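AtxE2 (Asticcacaulis excentricus, PDB 5TXE) hydrolyses the isopeptide bond of the lasso peptides astexin-2 and astexin-3, opening the threaded substrates and converting them to linear peptides. Local coordinates at residues 397-405 with 416-424; 431-441 with 457-468. The protein carries 1 engineered substitution. All coordinates share one frame; numbering follows the deposited sequence.

Contact 1 of 2, residues 397-405 with 416-424; sequences YRLPKVERL and FSDLVLPPD
R404 and D418 face each other as a non-hydrogen-bonded pair of an antiparallel ladder, and their side chains meet in a salt bridge made side-on. The NE of R404 lies 3.0 Å from OD1 of D418 along an almost straight bond (174°), and NH2 of R404 reaches OD2 of D418 at 3.1 Å, on that oxygen's syn lone pair. Two bonds, one to each oxygen, fix how the carboxylate is turned, although the two flat groups are inclined by 35°. With CG anti to the backbone N (chi1 -176°), bends at chi2 and chi3 bring the guanidinium across F416, whose CE2 sits over the centre of one guanidinium face, 3.6 Å from CZ of R404. A methionine in place of R404 would probably leave the buried carboxylate of D418 without its charged mate, held less firmly against turning, and F416 without the flat cation against it. A second shell completes the grip: S440 bonds OD2 of D418, N327 takes NH1 of R404, and H468 stacks on F416. On the face with L405 and L419, CG of L405 packs 4.0 Å from CB of L419, while the carboxylate of E403 runs beside L419 to a salt bridge with R513. Farther along, CB of P400 presses on CG1 of V420 at 3.5 Å, next to helix 454-459, and CB of P423 lies over the guanidinium face of R398. Between the strands, paired backbone bonds join K401 to L421, E403 to L419 and L405 to S417. Hydrogen-bonded and non-hydrogen-bonded pairs take turns as in any antiparallel ladder; here it is a beta hairpin, strands 401-408 and 414-421, at one edge of the mixed sheet of the alpha/beta-hydrolase domain.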
loop_
_atom_site.group_PDB
_atom_site.type_symbol
_atom_site.label_atom_id
_atom_site.label_comp_id
_atom_site.label_asym_id
_atom_site.label_seq_id
_atom_site.Cartn_x
_atom_site.Cartn_y
_atom_site.Cartn_z
ATOM N N TYR A 397 14.744 20.031 -8.844
ATOM C CA TYR A 397 15.177 20.004 -7.477
ATOM C C TYR A 397 16.541 19.351 -7.478
ATOM O O TYR A 397 16.871 18.669 -8.412
ATOM C CB TYR A 397 14.159 19.220 -6.630
ATOM C CG TYR A 397 12.872 19.974 -6.369
ATOM C CD1 TYR A 397 12.760 20.875 -5.313
ATOM C CD2 TYR A 397 11.782 19.774 -7.160
ATOM C CE1 TYR A 397 11.587 21.582 -5.092
ATOM C CE2 TYR A 397 10.596 20.459 -6.946
ATOM C CZ TYR A 397 10.500 21.364 -5.923
ATOM O OH TYR A 397 9.299 22.029 -5.749
ATOM N N ARG A 398 17.350 19.582 -6.454
ATOM C CA ARG A 398 18.612 18.863 -6.330
ATOM C C ARG A 398 18.310 17.529 -5.683
ATOM O O ARG A 398 18.151 17.427 -4.463
ATOM C CB ARG A 398 19.657 19.655 -5.522
ATOM C CG ARG A 398 21.109 19.244 -5.823
ATOM C CD ARG A 398 22.090 20.425 -5.656
ATOM N NE ARG A 398 23.154 20.365 -4.619
ATOM C CZ ARG A 398 24.227 19.570 -4.677
ATOM N NH1 ARG A 398 24.347 18.670 -5.659
ATOM N NH2 ARG A 398 25.157 19.639 -3.728
ATOM N N LEU A 399 18.256 16.511 -6.518
ATOM C CA LEU A 399 17.890 15.206 -6.107
ATOM C C LEU A 399 19.055 14.444 -5.487
ATOM O O LEU A 399 20.158 14.539 -5.929
ATOM C CB LEU A 399 17.347 14.423 -7.271
ATOM C CG LEU A 399 16.066 14.950 -7.872
ATOM C CD1 LEU A 399 15.675 14.043 -9.026
ATOM C CD2 LEU A 399 14.926 14.980 -6.891
ATOM N N PRO A 400 18.786 13.684 -4.418
ATOM C CA PRO A 400 19.721 12.711 -3.890
ATOM C C PRO A 400 20.119 11.725 -4.953
ATOM O O PRO A 400 19.412 11.556 -5.971
ATOM C CB PRO A 400 18.894 11.957 -2.839
ATOM C CG PRO A 400 17.889 12.936 -2.389
ATOM C CD PRO A 400 17.548 13.745 -3.620
ATOM N N LYS A 401 21.240 11.074 -4.705
ATOM C CA LYS A 401 21.745 10.044 -5.584
ATOM C C LYS A 401 21.153 8.705 -5.092
ATOM O O LYS A 401 21.172 8.430 -3.898
ATOM C CB LYS A 401 23.285 10.072 -5.526
ATOM C CG LYS A 401 24.000 9.022 -6.388
ATOM C CD LYS A 401 25.512 8.899 -6.058
ATOM C CE LYS A 401 26.048 7.454 -6.049
ATOM N NZ LYS A 401 26.282 6.903 -7.411
ATOM N N VAL A 402 20.644 7.882 -6.012
ATOM C CA VAL A 402 20.118 6.565 -5.710
ATOM C C VAL A 402 20.925 5.437 -6.357
ATOM O O VAL A 402 21.257 5.502 -7.524
ATOM C CB VAL A 402 18.686 6.430 -6.237
ATOM C CG1 VAL A 402 18.063 5.133 -5.727
ATOM C CG2 VAL A 402 17.876 7.594 -5.752
ATOM N N GLU A 403 21.153 4.364 -5.631
ATOM C CA GLU A 403 21.862 3.248 -6.167
ATOM C C GLU A 403 21.194 1.968 -5.656
ATOM O O GLU A 403 21.007 1.802 -4.462
ATOM C CB GLU A 403 23.309 3.364 -5.696
ATOM C CG GLU A 403 23.975 2.042 -5.458
ATOM C CD GLU A 403 25.416 2.154 -4.932
ATOM O OE1 GLU A 403 25.893 3.300 -4.570
ATOM O OE2 GLU A 403 26.040 1.049 -4.864
ATOM N N ARG A 404 20.840 1.053 -6.541
ATOM C CA ARG A 404 20.237 -0.195 -6.111
ATOM C C ARG A 404 21.262 -1.193 -5.630
ATOM O O ARG A 404 22.189 -1.472 -6.355
ATOM C CB ARG A 404 19.483 -0.831 -7.234
ATOM C CG ARG A 404 18.760 -2.097 -6.797
ATOM C CD ARG A 404 17.476 -2.277 -7.583
ATOM N NE ARG A 404 16.428 -1.341 -7.178
ATOM C CZ ARG A 404 15.169 -1.391 -7.606
ATOM N NH1 ARG A 404 14.762 -2.346 -8.454
ATOM N NH2 ARG A 404 14.304 -0.506 -7.164
ATOM N N LEU A 405 21.078 -1.708 -4.410
ATOM C CA LEU A 405 21.963 -2.652 -3.751
ATOM C C LEU A 405 21.406 -4.043 -3.946
ATOM O O LEU A 405 20.178 -4.236 -3.918
ATOM C CB LEU A 405 22.033 -2.436 -2.218
ATOM C CG LEU A 405 22.453 -1.091 -1.671
ATOM C CD1 LEU A 405 22.204 -1.053 -0.167
ATOM C CD2 LEU A 405 23.908 -0.834 -1.958
ATOM N N PHE A 416 17.117 -7.233 -2.690
ATOM C CA PHE A 416 17.500 -5.903 -3.152
ATOM C C PHE A 416 17.035 -4.838 -2.153
ATOM O O PHE A 416 16.156 -5.106 -1.303
ATOM C CB PHE A 416 17.011 -5.646 -4.575
ATOM C CG PHE A 416 15.560 -5.185 -4.680
ATOM C CD1 PHE A 416 14.528 -6.096 -4.811
ATOM C CD2 PHE A 416 15.259 -3.822 -4.708
ATOM C CE1 PHE A 416 13.207 -5.678 -4.964
ATOM C CE2 PHE A 416 13.947 -3.381 -4.824
ATOM C CZ PHE A 416 12.918 -4.312 -4.964
ATOM N N SER A 417 17.657 -3.672 -2.243
ATOM C CA SER A 417 17.213 -2.485 -1.552
ATOM C C SER A 417 17.819 -1.286 -2.221
ATOM O O SER A 417 18.677 -1.457 -3.059
ATOM C CB SER A 417 17.652 -2.545 -0.099
ATOM O OG SER A 417 16.903 -3.528 0.587
ATOM N N ASP A 418 17.369 -0.076 -1.888
ATOM C CA ASP A 418 17.889 1.144 -2.489
ATOM C C ASP A 418 18.638 1.972 -1.468
ATOM O O ASP A 418 18.182 2.123 -0.360
ATOM C CB ASP A 418 16.768 1.942 -3.157
ATOM C CG ASP A 418 16.247 1.260 -4.468
ATOM O OD1 ASP A 418 17.087 0.971 -5.381
ATOM O OD2 ASP A 418 15.017 0.983 -4.589
ATOM N N LEU A 419 19.837 2.432 -1.838
ATOM C CA LEU A 419 20.638 3.307 -1.061
ATOM C C LEU A 419 20.421 4.705 -1.609
ATOM O O LEU A 419 20.523 4.937 -2.804
ATOM C CB LEU A 419 22.084 2.897 -1.139
ATOM C CG LEU A 419 23.058 3.877 -0.502
ATOM C CD1 LEU A 419 22.828 3.963 0.994
ATOM C CD2 LEU A 419 24.524 3.510 -0.783
ATOM N N VAL A 420 20.125 5.649 -0.721
ATOM C CA VAL A 420 19.932 7.025 -1.123
ATOM C C VAL A 420 20.938 7.864 -0.418
ATOM O O VAL A 420 21.090 7.741 0.799
ATOM C CB VAL A 420 18.542 7.484 -0.731
ATOM C CG1 VAL A 420 18.221 8.854 -1.304
ATOM C CG2 VAL A 420 17.501 6.447 -1.170
ATOM N N LEU A 421 21.668 8.714 -1.137
ATOM C CA LEU A 421 22.714 9.529 -0.497
ATOM C C LEU A 421 22.419 10.990 -0.642
ATOM O O LEU A 421 21.799 11.406 -1.598
ATOM C CB LEU A 421 24.072 9.243 -1.118
ATOM C CG LEU A 421 24.504 7.782 -0.908
ATOM C CD1 LEU A 421 25.684 7.375 -1.815
ATOM C CD2 LEU A 421 24.876 7.545 0.529
ATOM N N PRO A 422 22.907 11.797 0.282
ATOM C CA PRO A 422 22.668 13.221 0.159
ATOM C C PRO A 422 23.198 13.769 -1.142
ATOM O O PRO A 422 24.202 13.274 -1.622
ATOM C CB PRO A 422 23.471 13.817 1.295
ATOM C CG PRO A 422 23.716 12.697 2.238
ATOM C CD PRO A 422 23.745 11.445 1.435
ATOM N N PRO A 423 22.523 14.775 -1.723
ATOM C CA PRO A 423 23.010 15.408 -2.973
ATOM C C PRO A 423 24.529 15.793 -3.043
ATOM O O PRO A 423 25.151 15.585 -4.082
ATOM C CB PRO A 423 22.112 16.653 -3.104
ATOM C CG PRO A 423 20.921 16.398 -2.227
ATOM C CD PRO A 423 21.413 15.528 -1.116
ATOM N N ASP A 424 25.102 16.298 -1.948
ATOM C CA ASP A 424 26.508 16.761 -1.919
ATOM C C ASP A 424 27.446 15.662 -1.423
ATOM O O ASP A 424 28.531 15.947 -0.926
ATOM C CB ASP A 424 26.642 18.027 -1.037
ATOM C CG ASP A 424 26.406 17.741 0.478
ATOM O OD1 ASP A 424 25.823 16.686 0.835
ATOM O OD2 ASP A 424 26.791 18.587 1.321
#

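Contact 2 of 2, residues 431-441 with 457-468; sequences LPLVIVQYSSR and LATAGFAVLSFH
H468 packs against S440 and R441 in the turn that follows strand 431-436, its CB 4.1 Å from CB of S440. Because CG stands anti to the backbone N (chi1 -171°), the ring is carried across to the backbone of 438-441, where ND1 accepts the N-H of S440 at 3.1 Å, nearly straight (166°) and close to the ring plane. CE1 touches CG of R441 at 3.6 Å, with guanidinium and ring almost perpendicular, and NE2 lies 3.3 Å from a water, which accepts from NH2 of R441; NH1 of R441 bonds the carbonyl of S326. The carbonyl O of Y438 hangs over one ring face, toward its rim.

Next to it, OG of S466 approaches OG of S440 to 2.7 Å, and a second water joins S466 to the carbonyl of S439. This turn leaves a parallel pair of strands, 431-436 and 463-467, linked through helix 454-459 as a beta-alpha-beta crossover of the alpha/beta-hydrolase fold. A Schellman motif at G461, whose positive phi would jam a side chain against the preceding carbonyl, ends the helix. Five backbone bonds join the strands, from N of A463 to O of P432 through to N of F467 and O of V436. On one side of the sheet V434 sets CG1 against CD1 of L457 and CG2 obliquely against the F462 ring, 4.1 Å from its centroid in an off-centre CH-pi contact; F657 of helix 643-662 touches both V434 and F462. Past the strand, a cis peptide precedes Y438, which stabilises the alkoxide intermediate; its side chain comes within about 4 Å of that of A527, the engineered replacement of the nucleophile.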
loop_
_atom_site.group_PDB
_atom_site.type_symbol
_atom_site.label_atom_id
_atom_site.label_comp_id
_atom_site.label_asym_id
_atom_site.label_seq_id
_atom_site.Cartn_x
_atom_site.Cartn_y
_atom_site.Cartn_z
ATOM N N LEU A 431 28.553 8.389 6.928
ATOM C CA LEU A 431 27.260 9.022 7.315
ATOM C C LEU A 431 26.445 8.258 8.379
ATOM O O LEU A 431 26.563 7.069 8.500
ATOM C CB LEU A 431 26.379 9.143 6.096
ATOM C CG LEU A 431 26.946 10.049 5.005
ATOM C CD1 LEU A 431 26.148 9.826 3.757
ATOM C CD2 LEU A 431 26.905 11.531 5.372
ATOM N N PRO A 432 25.604 8.968 9.142
ATOM C CA PRO A 432 24.560 8.245 9.881
ATOM C C PRO A 432 23.545 7.687 8.886
ATOM O O PRO A 432 23.372 8.200 7.782
ATOM C CB PRO A 432 23.965 9.319 10.773
ATOM C CG PRO A 432 24.109 10.585 9.974
ATOM C CD PRO A 432 25.460 10.430 9.256
ATOM N N LEU A 433 22.950 6.578 9.243
ATOM C CA LEU A 433 22.043 5.880 8.394
ATOM C C LEU A 433 20.651 5.811 9.002
ATOM O O LEU A 433 20.488 5.530 10.211
ATOM C CB LEU A 433 22.560 4.464 8.248
ATOM C CG LEU A 433 21.707 3.496 7.404
ATOM C CD1 LEU A 433 21.557 3.896 5.967
ATOM C CD2 LEU A 433 22.264 2.089 7.473
ATOM N N VAL A 434 19.645 5.969 8.156
ATOM C CA VAL A 434 18.260 5.723 8.566
ATOM C C VAL A 434 17.658 4.685 7.632
ATOM O O VAL A 434 17.761 4.797 6.402
ATOM C CB VAL A 434 17.426 7.015 8.508
ATOM C CG1 VAL A 434 15.958 6.702 8.753
ATOM C CG2 VAL A 434 17.968 8.014 9.515
ATOM N N ILE A 435 17.015 3.688 8.214
ATOM C CA ILE A 435 16.386 2.603 7.457
ATOM C C ILE A 435 14.871 2.829 7.397
ATOM O O ILE A 435 14.227 3.019 8.445
ATOM C CB ILE A 435 16.694 1.259 8.094
ATOM C CG1 ILE A 435 18.212 1.036 8.148
ATOM C CG2 ILE A 435 16.049 0.173 7.308
ATOM C CD1 ILE A 435 18.616 -0.125 9.030
ATOM N N VAL A 436 14.342 2.847 6.164
ATOM C CA VAL A 436 12.935 2.979 5.864
ATOM C C VAL A 436 12.477 1.648 5.236
ATOM O O VAL A 436 13.168 1.127 4.361
ATOM C CB VAL A 436 12.685 4.128 4.935
ATOM C CG1 VAL A 436 11.237 4.250 4.543
ATOM C CG2 VAL A 436 13.150 5.392 5.553
ATOM N N GLN A 437 11.331 1.113 5.676
ATOM C CA GLN A 437 10.821 -0.153 5.222
ATOM C C GLN A 437 9.399 -0.030 4.596
ATOM O O GLN A 437 8.734 0.976 4.785
ATOM C CB GLN A 437 10.720 -1.103 6.415
ATOM C CG GLN A 437 11.892 -1.129 7.348
ATOM C CD GLN A 437 11.676 -2.155 8.440
ATOM O OE1 GLN A 437 11.677 -3.368 8.182
ATOM N NE2 GLN A 437 11.445 -1.688 9.655
ATOM N N TYR A 438 8.867 -1.067 3.938
ATOM C CA TYR A 438 9.551 -2.324 3.629
ATOM C C TYR A 438 9.357 -2.731 2.183
ATOM O O TYR A 438 9.536 -3.908 1.858
ATOM C CB TYR A 438 9.081 -3.475 4.516
ATOM C CG TYR A 438 7.574 -3.611 4.709
ATOM C CD1 TYR A 438 6.792 -4.391 3.839
ATOM C CD2 TYR A 438 6.923 -2.961 5.769
ATOM C CE1 TYR A 438 5.433 -4.513 4.029
ATOM C CE2 TYR A 438 5.569 -3.100 5.963
ATOM C CZ TYR A 438 4.823 -3.881 5.115
ATOM O OH TYR A 438 3.479 -4.018 5.326
ATOM N N SER A 439 8.987 -1.757 1.343
ATOM C CA SER A 439 8.995 -1.940 -0.086
ATOM C C SER A 439 9.646 -0.760 -0.780
ATOM O O SER A 439 9.451 0.407 -0.410
ATOM C CB SER A 439 7.640 -2.253 -0.722
ATOM O OG SER A 439 6.617 -1.578 -0.109
ATOM N N SER A 440 10.421 -1.103 -1.805
ATOM C CA SER A 440 11.230 -0.148 -2.518
ATOM C C SER A 440 11.133 -0.313 -4.028
ATOM O O SER A 440 12.111 -0.065 -4.726
ATOM C CB SER A 440 12.706 -0.248 -2.081
ATOM O OG SER A 440 13.348 0.984 -2.412
ATOM N N ARG A 441 9.963 -0.652 -4.555
ATOM C CA ARG A 441 9.871 -0.868 -5.998
ATOM C C ARG A 441 9.690 0.389 -6.781
ATOM O O ARG A 441 10.086 0.442 -7.951
ATOM C CB ARG A 441 8.748 -1.834 -6.371
ATOM C CG ARG A 441 8.903 -3.199 -5.724
ATOM C CD ARG A 441 8.008 -4.252 -6.420
ATOM N NE ARG A 441 8.446 -5.602 -6.116
ATOM C CZ ARG A 441 9.199 -6.360 -6.909
ATOM N NH1 ARG A 441 9.648 -5.940 -8.095
ATOM N NH2 ARG A 441 9.494 -7.577 -6.500
ATOM N N LEU A 457 15.069 12.998 4.180
ATOM C CA LEU A 457 16.102 12.514 5.100
ATOM C C LEU A 457 17.515 12.603 4.455
ATOM O O LEU A 457 18.501 13.015 5.099
ATOM C CB LEU A 457 15.840 11.068 5.516
ATOM C CG LEU A 457 14.862 10.875 6.672
ATOM C CD1 LEU A 457 14.359 9.449 6.828
ATOM C CD2 LEU A 457 15.476 11.335 7.955
ATOM N N ALA A 458 17.619 12.191 3.199
ATOM C CA ALA A 458 18.884 12.329 2.502
ATOM C C ALA A 458 19.284 13.818 2.393
ATOM O O ALA A 458 20.413 14.158 2.638
ATOM C CB ALA A 458 18.802 11.717 1.140
ATOM N N THR A 459 18.349 14.678 2.050
ATOM C CA THR A 459 18.615 16.080 1.995
ATOM C C THR A 459 19.159 16.586 3.326
ATOM O O THR A 459 19.986 17.478 3.365
ATOM C CB THR A 459 17.372 16.837 1.570
ATOM O OG1 THR A 459 17.030 16.464 0.216
ATOM C CG2 THR A 459 17.583 18.314 1.675
ATOM N N ALA A 460 18.747 16.004 4.421
ATOM C CA ALA A 460 19.233 16.438 5.721
ATOM C C ALA A 460 20.559 15.857 6.118
ATOM O O ALA A 460 20.971 16.067 7.265
ATOM C CB ALA A 460 18.217 16.068 6.786
ATOM N N GLY A 461 21.204 15.062 5.258
ATOM C CA GLY A 461 22.544 14.566 5.561
ATOM C C GLY A 461 22.641 13.113 5.974
ATOM O O GLY A 461 23.688 12.663 6.392
ATOM N N PHE A 462 21.547 12.363 5.880
ATOM C CA PHE A 462 21.573 10.940 6.191
ATOM C C PHE A 462 21.753 10.108 4.938
ATOM O O PHE A 462 21.300 10.495 3.860
ATOM C CB PHE A 462 20.259 10.511 6.840
ATOM C CG PHE A 462 20.028 11.124 8.167
ATOM C CD1 PHE A 462 20.577 10.559 9.289
ATOM C CD2 PHE A 462 19.267 12.263 8.281
ATOM C CE1 PHE A 462 20.373 11.135 10.520
ATOM C CE2 PHE A 462 19.042 12.854 9.509
ATOM C CZ PHE A 462 19.584 12.296 10.623
ATOM N N ALA A 463 22.429 8.966 5.090
ATOM C CA ALA A 463 22.270 7.870 4.150
ATOM C C ALA A 463 20.959 7.233 4.524
ATOM O O ALA A 463 20.654 7.106 5.726
ATOM C CB ALA A 463 23.370 6.829 4.306
ATOM N N VAL A 464 20.193 6.859 3.515
ATOM C CA VAL A 464 18.909 6.224 3.739
ATOM C C VAL A 464 18.893 4.893 2.988
ATOM O O VAL A 464 19.234 4.827 1.809
ATOM C CB VAL A 464 17.734 7.078 3.231
ATOM C CG1 VAL A 464 16.421 6.401 3.576
ATOM C CG2 VAL A 464 17.780 8.441 3.836
ATOM N N LEU A 465 18.560 3.853 3.708
ATOM C CA LEU A 465 18.355 2.571 3.134
ATOM C C LEU A 465 16.869 2.366 3.020
ATOM O O LEU A 465 16.176 2.202 4.016
ATOM C CB LEU A 465 18.987 1.497 3.999
ATOM C CG LEU A 465 18.805 0.063 3.530
ATOM C CD1 LEU A 465 19.489 -0.209 2.224
ATOM C CD2 LEU A 465 19.369 -0.859 4.602
ATOM N N SER A 466 16.404 2.336 1.792
ATOM C CA SER A 466 15.045 1.978 1.465
ATOM C C SER A 466 15.017 0.471 1.261
ATOM O O SER A 466 15.338 -0.047 0.183
ATOM C CB SER A 466 14.610 2.722 0.202
ATOM O OG SER A 466 13.276 2.448 -0.123
ATOM N N PHE A 467 14.613 -0.209 2.325
ATOM C CA PHE A 467 14.621 -1.661 2.450
ATOM C C PHE A 467 13.467 -2.330 1.801
ATOM O O PHE A 467 12.340 -1.953 2.020
ATOM C CB PHE A 467 14.508 -1.992 3.930
ATOM C CG PHE A 467 14.571 -3.440 4.267
ATOM C CD1 PHE A 467 15.573 -4.255 3.772
ATOM C CD2 PHE A 467 13.687 -3.960 5.176
ATOM C CE1 PHE A 467 15.637 -5.606 4.121
ATOM C CE2 PHE A 467 13.751 -5.306 5.555
ATOM C CZ PHE A 467 14.743 -6.122 5.040
ATOM N N HIS A 468 13.763 -3.330 0.983
ATOM C CA HIS A 468 12.738 -4.115 0.387
ATOM C C HIS A 468 12.791 -5.451 1.037
ATOM O O HIS A 468 13.658 -6.246 0.793
ATOM C CB HIS A 468 12.917 -4.259 -1.097
ATOM C CG HIS A 468 11.741 -4.885 -1.737
ATOM N ND1 HIS A 468 10.691 -4.130 -2.237
ATOM C CD2 HIS A 468 11.389 -6.187 -1.894
ATOM C CE1 HIS A 468 9.748 -4.943 -2.690
ATOM N NE2 HIS A 468 10.152 -6.196 -2.511
HETATM O O HOH W 1 10.593 3.007 -0.250
HETATM O O HOH W 2 7.730 -7.748 -4.071
#

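The two contacts follow one another along the chain, the hairpin of contact 1 closing before the crossover of contact 2 opens, and their centres lie about 9 Å apart. They share one mixed sheet: strand 414-421 pairs antiparallel with 463-467, which in turn runs parallel to 431-436, so that the chain passes from the antiparallel edge into the parallel centre. A probable backbone bond from N of S466 to O of D418, 2.8 Å long, belongs to this seam. At the end nearer the active site, the turn that holds S440, just after the catalytically important Y438, rests against the hairpin.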